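Local coordinates for protein 2,3,4,5-tetrahydropyridine-2,6-dicarboxylate N-succinyltransferase (Campylobacter jejuni, PDB 2RIJ) that probably catalyses succinyl transfer from succinyl-CoA to tetrahydrodipicolinate, a step of lysine biosynthesis through diaminopimelate, as a homotrimeric enzyme, at residues A[236-241]-A[255-260]; A[230-235]-A[243-248]; A[206-211]-A[218-223]. All coordinates share one frame; numbering follows the deposited sequence.

Contact 1: residues A[236-241]-A[255-260]; sequences TTIMPG and CMVEGR
Val257, Met239 and Thr237 have the largest buried areas of the contact, and all three share the backbone pairing. The strands run parallel, their touching parts 11° apart in direction. Thr237 O accepts from Val257 N at 2.8 Å, and Thr237 N donates to Cys255 O. Met239 N meets Val257 O at 2.9 Å in an almost straight bond (178° at the hydrogen). This register, Thr237 beside Met256 and Ile238 beside Val257, is the parallel stacking of successive coils in the left-handed beta-helix of hexapeptide-repeat enzymes. Ile238 and Val257 lie side by side on one face, where Ile238 CD1 sits 3.6 Å from Val257 CB. On the other face Met256, a selenomethionine bent at chi2 and chi3, brings its CE to 3.7 Å from Thr237 CB. Met239, also selenomethionine, lays its CG 3.7 Å from Glu258 CG and 3.8 Å from Met256 SE; beyond CG the chain turns off, away from 255-260. Glu258 is the predicted acyl-anhydride residue, so Met239 packs against the stem of a probable catalytic side chain. Within the mixed sheet, strand 237-238 is bonded to 219-220 on its other edge and strand 256-257 to 272-273, while Tyr244 of the second subunit packs on Met239.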
ATOM      1  N   THR A 236     -30.190  29.246   7.284  1.00 21.03           N
ATOM      2  CA  THR A 236     -28.776  28.902   7.520  1.00 20.36           C
ATOM      3  C   THR A 236     -28.331  29.177   8.963  1.00 21.45           C
ATOM      4  O   THR A 236     -28.790  30.148   9.573  1.00 20.70           O
ATOM      5  CB  THR A 236     -27.928  29.719   6.515  1.00 22.44           C
ATOM      6  OG1 THR A 236     -28.283  29.288   5.182  1.00 20.58           O
ATOM      7  CG2 THR A 236     -26.379  29.570   6.723  1.00 20.94           C
ATOM      8  N   THR A 237     -27.427  28.342   9.486  1.00 21.83           N
ATOM      9  CA  THR A 237     -26.739  28.530  10.772  1.00 20.26           C
ATOM     10  C   THR A 237     -25.238  28.612  10.536  1.00 19.58           C
ATOM     11  O   THR A 237     -24.628  27.718   9.920  1.00 16.96           O
ATOM     12  CB  THR A 237     -27.036  27.377  11.755  1.00 22.98           C
ATOM     13  OG1 THR A 237     -28.455  27.239  11.908  1.00 22.27           O
ATOM     14  CG2 THR A 237     -26.394  27.581  13.129  1.00 21.61           C
ATOM     15  N   ILE A 238     -24.643  29.688  11.003  1.00 20.70           N
ATOM     16  CA  ILE A 238     -23.174  29.819  11.061  1.00 19.83           C
ATOM     17  C   ILE A 238     -22.712  29.661  12.509  1.00 19.46           C
ATOM     18  O   ILE A 238     -22.949  30.525  13.387  1.00 19.88           O
ATOM     19  CB  ILE A 238     -22.663  31.166  10.529  1.00 21.21           C
ATOM     20  CG1 ILE A 238     -23.379  31.543   9.187  1.00 22.45           C
ATOM     21  CG2 ILE A 238     -21.134  31.157  10.379  1.00 20.17           C
ATOM     22  CD1 ILE A 238     -23.149  30.487   8.065  1.00 22.49           C
HETATM   23  N   MSE A 239     -22.003  28.586  12.749  1.00 18.68           N
HETATM   24  CA  MSE A 239     -21.462  28.276  14.103  1.00 21.46           C
HETATM   25  C   MSE A 239     -20.168  29.047  14.224  1.00 20.16           C
HETATM   26  O   MSE A 239     -19.582  29.411  13.209  1.00 27.15           O
HETATM   27  CB  MSE A 239     -21.221  26.797  14.305  1.00 19.98           C
HETATM   28  CG  MSE A 239     -22.469  25.949  14.253  1.00 25.92           C
HETATM   29 SE   MSE A 239     -23.793  26.392  15.588  0.75 29.35          SE
HETATM   30  CE  MSE A 239     -22.842  25.845  17.297  1.00 21.64           C
ATOM     31  N   PRO A 240     -19.718  29.340  15.471  1.00 20.34           N
ATOM     32  CA  PRO A 240     -18.558  30.228  15.632  1.00 25.29           C
ATOM     33  C   PRO A 240     -17.159  29.641  15.714  1.00 25.89           C
ATOM     34  O   PRO A 240     -16.196  30.403  15.555  1.00 27.80           O
ATOM     35  CB  PRO A 240     -18.876  30.953  16.949  1.00 28.47           C
ATOM     36  CG  PRO A 240     -19.697  30.046  17.713  1.00 27.88           C
ATOM     37  CD  PRO A 240     -20.341  29.050  16.774  1.00 23.31           C
ATOM     38  N   GLY A 241     -17.014  28.337  15.928  1.00 24.35           N
ATOM     39  CA  GLY A 241     -15.717  27.734  16.194  1.00 25.51           C
ATOM     40  C   GLY A 241     -14.634  27.991  15.153  1.00 25.12           C
ATOM     41  O   GLY A 241     -13.578  28.481  15.480  1.00 24.73           O
ATOM     42  N   CYS A 255     -28.544  25.609   5.378  1.00 23.77           N
ATOM     43  CA  CYS A 255     -27.383  24.762   5.614  1.00 23.11           C
ATOM     44  C   CYS A 255     -26.856  24.998   7.016  1.00 22.12           C
ATOM     45  O   CYS A 255     -26.928  26.111   7.533  1.00 22.72           O
ATOM     46  CB  CYS A 255     -26.235  25.167   4.707  1.00 24.50           C
ATOM     47  SG  CYS A 255     -26.535  24.832   2.981  1.00 28.62           S
HETATM   48  N   MSE A 256     -26.272  23.968   7.575  1.00 21.96           N
HETATM   49  CA  MSE A 256     -25.469  24.069   8.811  1.00 21.36           C
HETATM   50  C   MSE A 256     -24.016  24.327   8.417  1.00 20.86           C
HETATM   51  O   MSE A 256     -23.410  23.508   7.744  1.00 22.16           O
HETATM   52  CB  MSE A 256     -25.551  22.769   9.570  1.00 21.72           C
HETATM   53  CG  MSE A 256     -24.607  22.696  10.775  1.00 23.10           C
HETATM   54 SE   MSE A 256     -24.975  24.146  12.085  0.75 31.95          SE
HETATM   55  CE  MSE A 256     -26.886  23.756  12.381  1.00 23.91           C
ATOM     56  N   VAL A 257     -23.465  25.462   8.812  1.00 21.79           N
ATOM     57  CA  VAL A 257     -22.123  25.839   8.419  1.00 18.88           C
ATOM     58  C   VAL A 257     -21.215  25.974   9.680  1.00 19.45           C
ATOM     59  O   VAL A 257     -21.436  26.793  10.553  1.00 19.58           O
ATOM     60  CB  VAL A 257     -22.103  27.119   7.597  1.00 21.94           C
ATOM     61  CG1 VAL A 257     -20.632  27.503   7.186  1.00 20.35           C
ATOM     62  CG2 VAL A 257     -23.062  27.013   6.393  1.00 21.95           C
ATOM     63  N   GLU A 258     -20.227  25.111   9.726  1.00 17.14           N
ATOM     64  CA  GLU A 258     -19.241  25.051  10.770  1.00 19.42           C
ATOM     65  C   GLU A 258     -17.812  25.123  10.231  1.00 19.51           C
ATOM     66  O   GLU A 258     -16.813  24.964  10.973  1.00 20.20           O
ATOM     67  CB  GLU A 258     -19.454  23.825  11.600  1.00 20.97           C
ATOM     68  CG  GLU A 258     -20.870  23.568  11.892  1.00 21.28           C
ATOM     69  CD  GLU A 258     -21.021  22.515  12.978  1.00 31.51           C
ATOM     70  OE1 GLU A 258     -20.503  22.758  14.071  1.00 30.10           O
ATOM     71  OE2 GLU A 258     -21.621  21.457  12.756  1.00 32.61           O
ATOM     72  N   GLY A 259     -17.713  25.434   8.960  1.00 19.83           N
ATOM     73  CA  GLY A 259     -16.427  25.589   8.259  1.00 22.30           C
ATOM     74  C   GLY A 259     -16.408  26.821   7.379  1.00 19.84           C
ATOM     75  O   GLY A 259     -17.250  27.730   7.508  1.00 20.87           O
ATOM     76  N   ARG A 260     -15.423  26.882   6.489  1.00 19.99           N
ATOM     77  CA  ARG A 260     -15.017  28.113   5.845  1.00 19.26           C
ATOM     78  C   ARG A 260     -15.395  28.113   4.372  1.00 19.45           C
ATOM     79  O   ARG A 260     -14.978  27.230   3.601  1.00 21.44           O
ATOM     80  CB  ARG A 260     -13.506  28.295   6.007  1.00 20.85           C
ATOM     81  CG  ARG A 260     -13.148  28.430   7.486  1.00 21.95           C
ATOM     82  CD  ARG A 260     -11.664  28.483   7.689  1.00 21.85           C
ATOM     83  NE  ARG A 260     -11.023  27.202   7.373  1.00 22.69           N
ATOM     84  CZ  ARG A 260     -10.847  26.200   8.243  1.00 18.07           C
ATOM     85  NH1 ARG A 260     -11.375  26.231   9.458  1.00 20.80           N
ATOM     86  NH2 ARG A 260     -10.164  25.108   7.885  1.00 19.41           N
TER

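Contact 2: residues A[230-235]-A[243-248]; sequences ASLAAG and SYVNFN
Ala230 CB packs against Val245 CG1 at 3.6 Å and lies slightly closer, at 3.5 Å, to Asn246 O. The valine rotamer explains the first approach: CG1 stands anti to the backbone N (chi1 -169°), and this one methyl serves two partners, since Leu232 CD2 also lies 4.1 Å from Val245 CG1. Leu232 holds its CG beside its own backbone N and anti to the carbonyl carbon (chi1 -51°), and its side chain crosses that of Val245 obliquely. The loop 230-235 thus lies against the segment holding strand 244-245 within the coils of the beta-helix, Val245 and Leu232 facing its interior beside Ile238. Asn246 and Phe247 start their side chains away from 230-235, consistent with their polar and aromatic groups being engaged within 243-248 or with residues outside the contact. Asn246 OD1 accepts the N-H of Phe247 at 2.8 Å, a bent bond, and takes a second donor from Arg227; the Phe247 ring stacks with Phe205. Between the segments the polar component is a weak, bent CA-H...O approach, Ala230 CA to Asn246 O at 3.6 Å. The chemistry is therefore dispersion among small aliphatic groups, so that shape, more than bond direction, probably sets the fit.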
ATOM      1  N   ALA A 230     -21.631  38.591   2.022  1.00 19.18           N
ATOM      2  CA  ALA A 230     -22.044  37.213   2.136  1.00 19.73           C
ATOM      3  C   ALA A 230     -23.553  37.127   1.861  1.00 20.53           C
ATOM      4  O   ALA A 230     -24.316  38.077   2.104  1.00 20.88           O
ATOM      5  CB  ALA A 230     -21.675  36.619   3.553  1.00 17.01           C
ATOM      6  N   SER A 231     -23.973  35.972   1.364  1.00 20.42           N
ATOM      7  CA  SER A 231     -25.372  35.695   1.075  1.00 18.84           C
ATOM      8  C   SER A 231     -25.794  34.394   1.757  1.00 21.44           C
ATOM      9  O   SER A 231     -25.320  33.319   1.402  1.00 24.95           O
ATOM     10  CB  SER A 231     -25.575  35.630  -0.428  1.00 22.54           C
ATOM     11  OG  SER A 231     -26.922  35.384  -0.747  1.00 23.80           O
ATOM     12  N   LEU A 232     -26.636  34.507   2.766  1.00 22.06           N
ATOM     13  CA  LEU A 232     -27.109  33.364   3.534  1.00 22.78           C
ATOM     14  C   LEU A 232     -28.601  33.122   3.292  1.00 22.05           C
ATOM     15  O   LEU A 232     -29.427  33.956   3.640  1.00 22.31           O
ATOM     16  CB  LEU A 232     -26.846  33.614   5.006  1.00 23.58           C
ATOM     17  CG  LEU A 232     -25.420  34.044   5.424  1.00 24.77           C
ATOM     18  CD1 LEU A 232     -25.400  34.131   6.972  1.00 25.78           C
ATOM     19  CD2 LEU A 232     -24.319  33.082   4.863  1.00 23.44           C
ATOM     20  N   ALA A 233     -28.939  31.983   2.699  1.00 19.75           N
ATOM     21  CA  ALA A 233     -30.343  31.605   2.495  1.00 21.25           C
ATOM     22  C   ALA A 233     -31.005  31.432   3.842  1.00 22.58           C
ATOM     23  O   ALA A 233     -30.349  31.043   4.826  1.00 20.71           O
ATOM     24  CB  ALA A 233     -30.478  30.329   1.634  1.00 16.97           C
ATOM     25  N   ALA A 234     -32.289  31.762   3.889  1.00 22.23           N
ATOM     26  CA  ALA A 234     -33.121  31.642   5.105  1.00 22.64           C
ATOM     27  C   ALA A 234     -32.962  30.239   5.695  1.00 23.83           C
ATOM     28  O   ALA A 234     -32.999  29.230   4.978  1.00 23.56           O
ATOM     29  CB  ALA A 234     -34.633  31.976   4.794  1.00 22.91           C
ATOM     30  N   GLY A 235     -32.734  30.184   7.004  1.00 22.17           N
ATOM     31  CA  GLY A 235     -32.599  28.926   7.663  1.00 20.89           C
ATOM     32  C   GLY A 235     -31.157  28.510   7.855  1.00 20.00           C
ATOM     33  O   GLY A 235     -30.905  27.513   8.499  1.00 21.65           O
ATOM     34  N   SER A 243     -15.564  28.624  11.498  1.00 20.24           N
ATOM     35  CA  SER A 243     -16.291  28.941  10.292  0.50 21.86           C
ATOM     36  C   SER A 243     -15.882  30.259   9.682  1.00 20.59           C
ATOM     37  O   SER A 243     -15.264  31.113  10.318  1.00 21.48           O
ATOM     38  CB  SER A 243     -17.788  29.030  10.578  0.50 18.56           C
ATOM     39  OG  SER A 243     -18.231  27.966  11.403  0.50 21.56           O
ATOM     40  N   TYR A 244     -16.319  30.464   8.458  1.00 20.43           N
ATOM     41  CA  TYR A 244     -16.221  31.758   7.838  1.00 20.25           C
ATOM     42  C   TYR A 244     -17.120  31.763   6.599  1.00 19.58           C
ATOM     43  O   TYR A 244     -17.239  30.757   5.934  1.00 19.25           O
ATOM     44  CB  TYR A 244     -14.803  32.111   7.414  1.00 22.08           C
ATOM     45  CG  TYR A 244     -14.616  33.601   7.135  1.00 20.26           C
ATOM     46  CD1 TYR A 244     -14.852  34.530   8.124  1.00 18.97           C
ATOM     47  CD2 TYR A 244     -14.231  34.076   5.878  1.00 23.13           C
ATOM     48  CE1 TYR A 244     -14.744  35.863   7.905  1.00 23.60           C
ATOM     49  CE2 TYR A 244     -14.076  35.446   5.654  1.00 22.20           C
ATOM     50  CZ  TYR A 244     -14.332  36.326   6.659  1.00 24.96           C
ATOM     51  OH  TYR A 244     -14.184  37.669   6.464  1.00 22.21           O
ATOM     52  N   VAL A 245     -17.762  32.892   6.340  1.00 17.34           N
ATOM     53  CA  VAL A 245     -18.386  33.181   5.023  1.00 17.98           C
ATOM     54  C   VAL A 245     -17.859  34.535   4.538  1.00 19.84           C
ATOM     55  O   VAL A 245     -18.103  35.614   5.140  1.00 17.92           O
ATOM     56  CB  VAL A 245     -19.866  33.169   5.058  1.00 18.20           C
ATOM     57  CG1 VAL A 245     -20.448  33.207   3.612  1.00 16.51           C
ATOM     58  CG2 VAL A 245     -20.398  31.916   5.887  1.00 21.38           C
ATOM     59  N   ASN A 246     -17.115  34.475   3.452  1.00 21.11           N
ATOM     60  CA  ASN A 246     -16.529  35.658   2.866  1.00 21.54           C
ATOM     61  C   ASN A 246     -17.551  36.379   1.953  1.00 22.27           C
ATOM     62  O   ASN A 246     -18.710  35.931   1.741  1.00 21.99           O
ATOM     63  CB  ASN A 246     -15.282  35.244   2.089  1.00 19.35           C
ATOM     64  CG  ASN A 246     -14.208  36.337   2.015  1.00 24.15           C
ATOM     65  OD1 ASN A 246     -14.487  37.506   2.149  1.00 26.78           O
ATOM     66  ND2 ASN A 246     -12.955  35.922   1.874  1.00 24.13           N
ATOM     67  N   PHE A 247     -17.165  37.541   1.452  1.00 23.24           N
ATOM     68  CA  PHE A 247     -18.051  38.254   0.540  1.00 24.19           C
ATOM     69  C   PHE A 247     -18.201  37.494  -0.769  1.00 21.59           C
ATOM     70  O   PHE A 247     -17.293  36.710  -1.166  1.00 21.28           O
ATOM     71  CB  PHE A 247     -17.568  39.690   0.303  1.00 25.14           C
ATOM     72  CG  PHE A 247     -16.426  39.799  -0.613  1.00 23.80           C
ATOM     73  CD1 PHE A 247     -15.154  39.763  -0.134  1.00 27.46           C
ATOM     74  CD2 PHE A 247     -16.629  39.977  -1.970  1.00 31.68           C
ATOM     75  CE1 PHE A 247     -14.076  39.893  -0.984  1.00 30.93           C
ATOM     76  CE2 PHE A 247     -15.556  40.130  -2.826  1.00 35.32           C
ATOM     77  CZ  PHE A 247     -14.290  40.064  -2.335  1.00 31.74           C
ATOM     78  N   ASN A 248     -19.362  37.686  -1.410  1.00 23.27           N
ATOM     79  CA  ASN A 248     -19.739  36.962  -2.639  1.00 23.79           C
ATOM     80  C   ASN A 248     -19.601  35.419  -2.447  1.00 25.47           C
ATOM     81  O   ASN A 248     -19.172  34.698  -3.352  1.00 23.05           O
ATOM     82  CB  ASN A 248     -18.852  37.457  -3.795  1.00 24.64           C
ATOM     83  CG  ASN A 248     -19.403  37.132  -5.144  1.00 27.32           C
ATOM     84  OD1 ASN A 248     -20.625  37.160  -5.381  1.00 23.23           O
ATOM     85  ND2 ASN A 248     -18.492  36.810  -6.066  1.00 25.29           N
TER

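Contact 3: residues A[206-211]-A[218-223]; sequences PRFLAH and TRILES
Ile220 is the apolar centre of the contact, meeting both Phe208 and Leu209. Its CD1 comes within 3.5 Å of CE1 of Phe208, the two side chains crossing at about a right angle. Leu209 reaches toward it tip to tip, with 3.9 Å between Leu209 CD1 and Ile220 CG2. Beside this apolar group sits Ser223, the residue most covered here: its OG, anti to the backbone N (chi1 -174°), touches two methylenes, Arg207 CB at 3.5 Å and Leu209 CB at 3.7 Å. The looser side is polar. One water accepts from Leu209 N and donates to Ser223 O, at 2.9 Å from each, and so bridges two backbones that lack a direct bond. Farther out, Arg207 NH1 and Glu222 OE2 are 4.4 Å apart, with the oxygen well out of the guanidinium plane, so charge alone relates them. Each has its salt bridge across the trimer, Arg207 with Glu222 of the third subunit and Glu222 with Arg207 of the second. A short 3-10 turn, 208-210, thus packs on strand 219-220, the outermost strand of the mixed sheet, an arrangement consistent with a cap on the end coil of the left-handed beta-helix built by hexapeptide-repeat acyltransferases.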
ATOM      1  N   PRO A 206     -16.643  45.854   6.218  1.00 23.59           N
ATOM      2  CA  PRO A 206     -17.395  45.648   7.461  1.00 22.29           C
ATOM      3  C   PRO A 206     -18.008  44.246   7.531  1.00 20.37           C
ATOM      4  O   PRO A 206     -17.838  43.423   6.609  1.00 20.77           O
ATOM      5  CB  PRO A 206     -18.478  46.720   7.356  1.00 23.36           C
ATOM      6  CG  PRO A 206     -18.764  46.759   5.933  1.00 21.50           C
ATOM      7  CD  PRO A 206     -17.511  46.465   5.189  1.00 20.90           C
ATOM      8  N   ARG A 207     -18.644  43.961   8.653  1.00 22.19           N
ATOM      9  CA  ARG A 207     -19.287  42.710   8.867  1.00 21.11           C
ATOM     10  C   ARG A 207     -20.748  42.812   8.408  1.00 22.18           C
ATOM     11  O   ARG A 207     -21.379  43.871   8.472  1.00 20.87           O
ATOM     12  CB  ARG A 207     -19.171  42.307  10.327  1.00 19.96           C
ATOM     13  CG  ARG A 207     -17.687  41.998  10.684  1.00 22.70           C
ATOM     14  CD  ARG A 207     -17.351  42.153  12.056  1.00 31.52           C
ATOM     15  NE  ARG A 207     -15.962  41.785  12.309  1.00 21.01           N
ATOM     16  CZ  ARG A 207     -15.482  41.669  13.518  1.00 25.79           C
ATOM     17  NH1 ARG A 207     -16.261  41.906  14.538  1.00 28.15           N
ATOM     18  NH2 ARG A 207     -14.250  41.300  13.705  1.00 20.61           N
ATOM     19  N   PHE A 208     -21.268  41.671   8.014  1.00 20.39           N
ATOM     20  CA  PHE A 208     -22.690  41.477   7.625  1.00 20.44           C
ATOM     21  C   PHE A 208     -23.680  42.016   8.640  1.00 19.56           C
ATOM     22  O   PHE A 208     -24.587  42.741   8.261  1.00 19.15           O
ATOM     23  CB  PHE A 208     -22.870  39.961   7.375  1.00 19.01           C
ATOM     24  CG  PHE A 208     -24.223  39.491   6.973  1.00 18.79           C
ATOM     25  CD1 PHE A 208     -25.171  39.185   7.944  1.00 18.33           C
ATOM     26  CD2 PHE A 208     -24.502  39.162   5.625  1.00 17.42           C
ATOM     27  CE1 PHE A 208     -26.401  38.627   7.599  1.00 21.51           C
ATOM     28  CE2 PHE A 208     -25.717  38.608   5.278  1.00 17.12           C
ATOM     29  CZ  PHE A 208     -26.692  38.367   6.279  1.00 19.27           C
ATOM     30  N   LEU A 209     -23.480  41.719   9.932  1.00 21.02           N
ATOM     31  CA  LEU A 209     -24.451  42.108  10.933  1.00 22.64           C
ATOM     32  C   LEU A 209     -24.424  43.613  11.250  1.00 21.36           C
ATOM     33  O   LEU A 209     -25.304  44.112  11.916  1.00 21.54           O
ATOM     34  CB  LEU A 209     -24.328  41.214  12.196  1.00 19.85           C
ATOM     35  CG  LEU A 209     -24.858  39.784  12.036  1.00 19.73           C
ATOM     36  CD1 LEU A 209     -24.454  38.986  13.319  1.00 17.50           C
ATOM     37  CD2 LEU A 209     -26.389  39.735  11.785  1.00 19.37           C
ATOM     38  N   ALA A 210     -23.433  44.344  10.728  1.00 20.18           N
ATOM     39  CA  ALA A 210     -23.457  45.790  10.868  1.00 21.08           C
ATOM     40  C   ALA A 210     -24.523  46.360   9.902  1.00 19.59           C
ATOM     41  O   ALA A 210     -24.894  47.549  10.014  1.00 21.19           O
ATOM     42  CB  ALA A 210     -22.046  46.428  10.609  1.00 19.70           C
ATOM     43  N   HIS A 211     -25.011  45.535   8.981  1.00 21.99           N
ATOM     44  CA  HIS A 211     -25.872  46.022   7.869  1.00 22.06           C
ATOM     45  C   HIS A 211     -27.175  45.259   7.604  1.00 21.88           C
ATOM     46  O   HIS A 211     -28.121  45.856   7.094  1.00 23.40           O
ATOM     47  CB  HIS A 211     -25.057  46.062   6.565  1.00 22.19           C
ATOM     48  CG  HIS A 211     -23.934  47.031   6.602  1.00 22.92           C
ATOM     49  ND1 HIS A 211     -24.081  48.365   6.290  1.00 19.20           N
ATOM     50  CD2 HIS A 211     -22.641  46.868   6.974  1.00 21.14           C
ATOM     51  CE1 HIS A 211     -22.927  48.981   6.479  1.00 23.42           C
ATOM     52  NE2 HIS A 211     -22.044  48.104   6.919  1.00 20.14           N
ATOM     53  N   THR A 218     -32.601  32.293  10.657  1.00 22.84           N
ATOM     54  CA  THR A 218     -31.190  32.362  10.296  1.00 21.65           C
ATOM     55  C   THR A 218     -30.413  32.793  11.499  1.00 20.62           C
ATOM     56  O   THR A 218     -30.753  33.755  12.208  1.00 20.83           O
ATOM     57  CB  THR A 218     -30.978  33.307   9.137  1.00 24.20           C
ATOM     58  OG1 THR A 218     -31.711  32.807   8.035  1.00 24.76           O
ATOM     59  CG2 THR A 218     -29.504  33.466   8.769  1.00 19.88           C
ATOM     60  N   ARG A 219     -29.358  32.048  11.770  1.00 19.00           N
ATOM     61  CA  ARG A 219     -28.498  32.337  12.941  1.00 18.53           C
ATOM     62  C   ARG A 219     -27.050  32.523  12.553  1.00 21.00           C
ATOM     63  O   ARG A 219     -26.520  31.764  11.728  1.00 22.54           O
ATOM     64  CB  ARG A 219     -28.649  31.206  13.928  1.00 17.21           C
ATOM     65  CG  ARG A 219     -30.104  30.986  14.323  1.00 21.12           C
ATOM     66  CD  ARG A 219     -30.265  29.931  15.404  1.00 23.91           C
ATOM     67  NE  ARG A 219     -30.007  28.594  14.884  1.00 25.17           N
ATOM     68  CZ  ARG A 219     -29.411  27.586  15.502  1.00 27.34           C
ATOM     69  NH1 ARG A 219     -28.888  27.680  16.723  1.00 23.47           N
ATOM     70  NH2 ARG A 219     -29.326  26.434  14.855  1.00 25.42           N
ATOM     71  N   ILE A 220     -26.400  33.513  13.170  1.00 20.53           N
ATOM     72  CA  ILE A 220     -24.988  33.777  12.968  1.00 20.08           C
ATOM     73  C   ILE A 220     -24.438  33.934  14.352  1.00 18.54           C
ATOM     74  O   ILE A 220     -24.718  34.950  15.056  1.00 17.91           O
ATOM     75  CB  ILE A 220     -24.754  35.058  12.183  1.00 18.52           C
ATOM     76  CG1 ILE A 220     -25.338  34.954  10.782  1.00 23.56           C
ATOM     77  CG2 ILE A 220     -23.281  35.449  12.222  1.00 19.15           C
ATOM     78  CD1 ILE A 220     -25.452  36.327  10.046  1.00 22.20           C
ATOM     79  N   LEU A 221     -23.698  32.945  14.811  1.00 19.29           N
ATOM     80  CA  LEU A 221     -23.312  32.896  16.260  1.00 21.64           C
ATOM     81  C   LEU A 221     -22.127  33.769  16.629  1.00 22.39           C
ATOM     82  O   LEU A 221     -21.781  33.874  17.801  1.00 21.00           O
ATOM     83  CB  LEU A 221     -23.100  31.441  16.739  1.00 18.57           C
ATOM     84  CG  LEU A 221     -24.366  30.720  17.222  1.00 21.60           C
ATOM     85  CD1 LEU A 221     -25.335  30.527  16.079  1.00 18.25           C
ATOM     86  CD2 LEU A 221     -23.995  29.381  17.931  1.00 19.39           C
ATOM     87  N   GLU A 222     -21.535  34.421  15.636  1.00 21.25           N
ATOM     88  CA  GLU A 222     -20.470  35.383  15.859  1.00 21.63           C
ATOM     89  C   GLU A 222     -20.294  36.231  14.611  1.00 21.28           C
ATOM     90  O   GLU A 222     -20.023  35.717  13.512  1.00 19.62           O
ATOM     91  CB  GLU A 222     -19.144  34.703  16.242  1.00 21.56           C
ATOM     92  CG  GLU A 222     -17.883  35.613  16.272  1.00 24.19           C
ATOM     93  CD  GLU A 222     -18.109  37.038  16.860  1.00 38.61           C
ATOM     94  OE1 GLU A 222     -18.865  37.150  17.871  1.00 39.74           O
ATOM     95  OE2 GLU A 222     -17.553  38.062  16.314  1.00 43.44           O
ATOM     96  N   SER A 223     -20.458  37.537  14.788  1.00 23.29           N
ATOM     97  CA  SER A 223     -20.406  38.487  13.687  1.00 21.18           C
ATOM     98  C   SER A 223     -19.110  38.459  12.879  1.00 22.60           C
ATOM     99  O   SER A 223     -19.164  38.591  11.696  1.00 18.58           O
ATOM    100  CB  SER A 223     -20.650  39.936  14.166  1.00 24.96           C
ATOM    101  OG  SER A 223     -20.733  40.851  13.070  1.00 26.63           O
TER
HETATM  102  O   HOH W   1     -21.649  39.606  10.618  1.00 18.18           O

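Contact 3 closes first along the chain; contacts 1 and 2 follow with their segments alternating, so they are interlaced. Their centres form a compact group: contacts 1 and 2 lie about 9 Å apart, 2 and 3 about 9 Å, 1 and 3 about 12 Å. Strands 219-220, 237-238 and 256-257 are consecutive in one sheet, which joins contacts 3 and 1, whereas strand 244-245 in contact 2 begins a second, parallel sheet. Leu232 CD1 lies 3.8 Å from Ile220 CD1, joining the apolar parts of contacts 2 and 3. Together they build the first coils of the beta-helix: contact 1 holds the predicted active-site Glu258, the other two lie toward the helix start, and all three border neighbouring subunits.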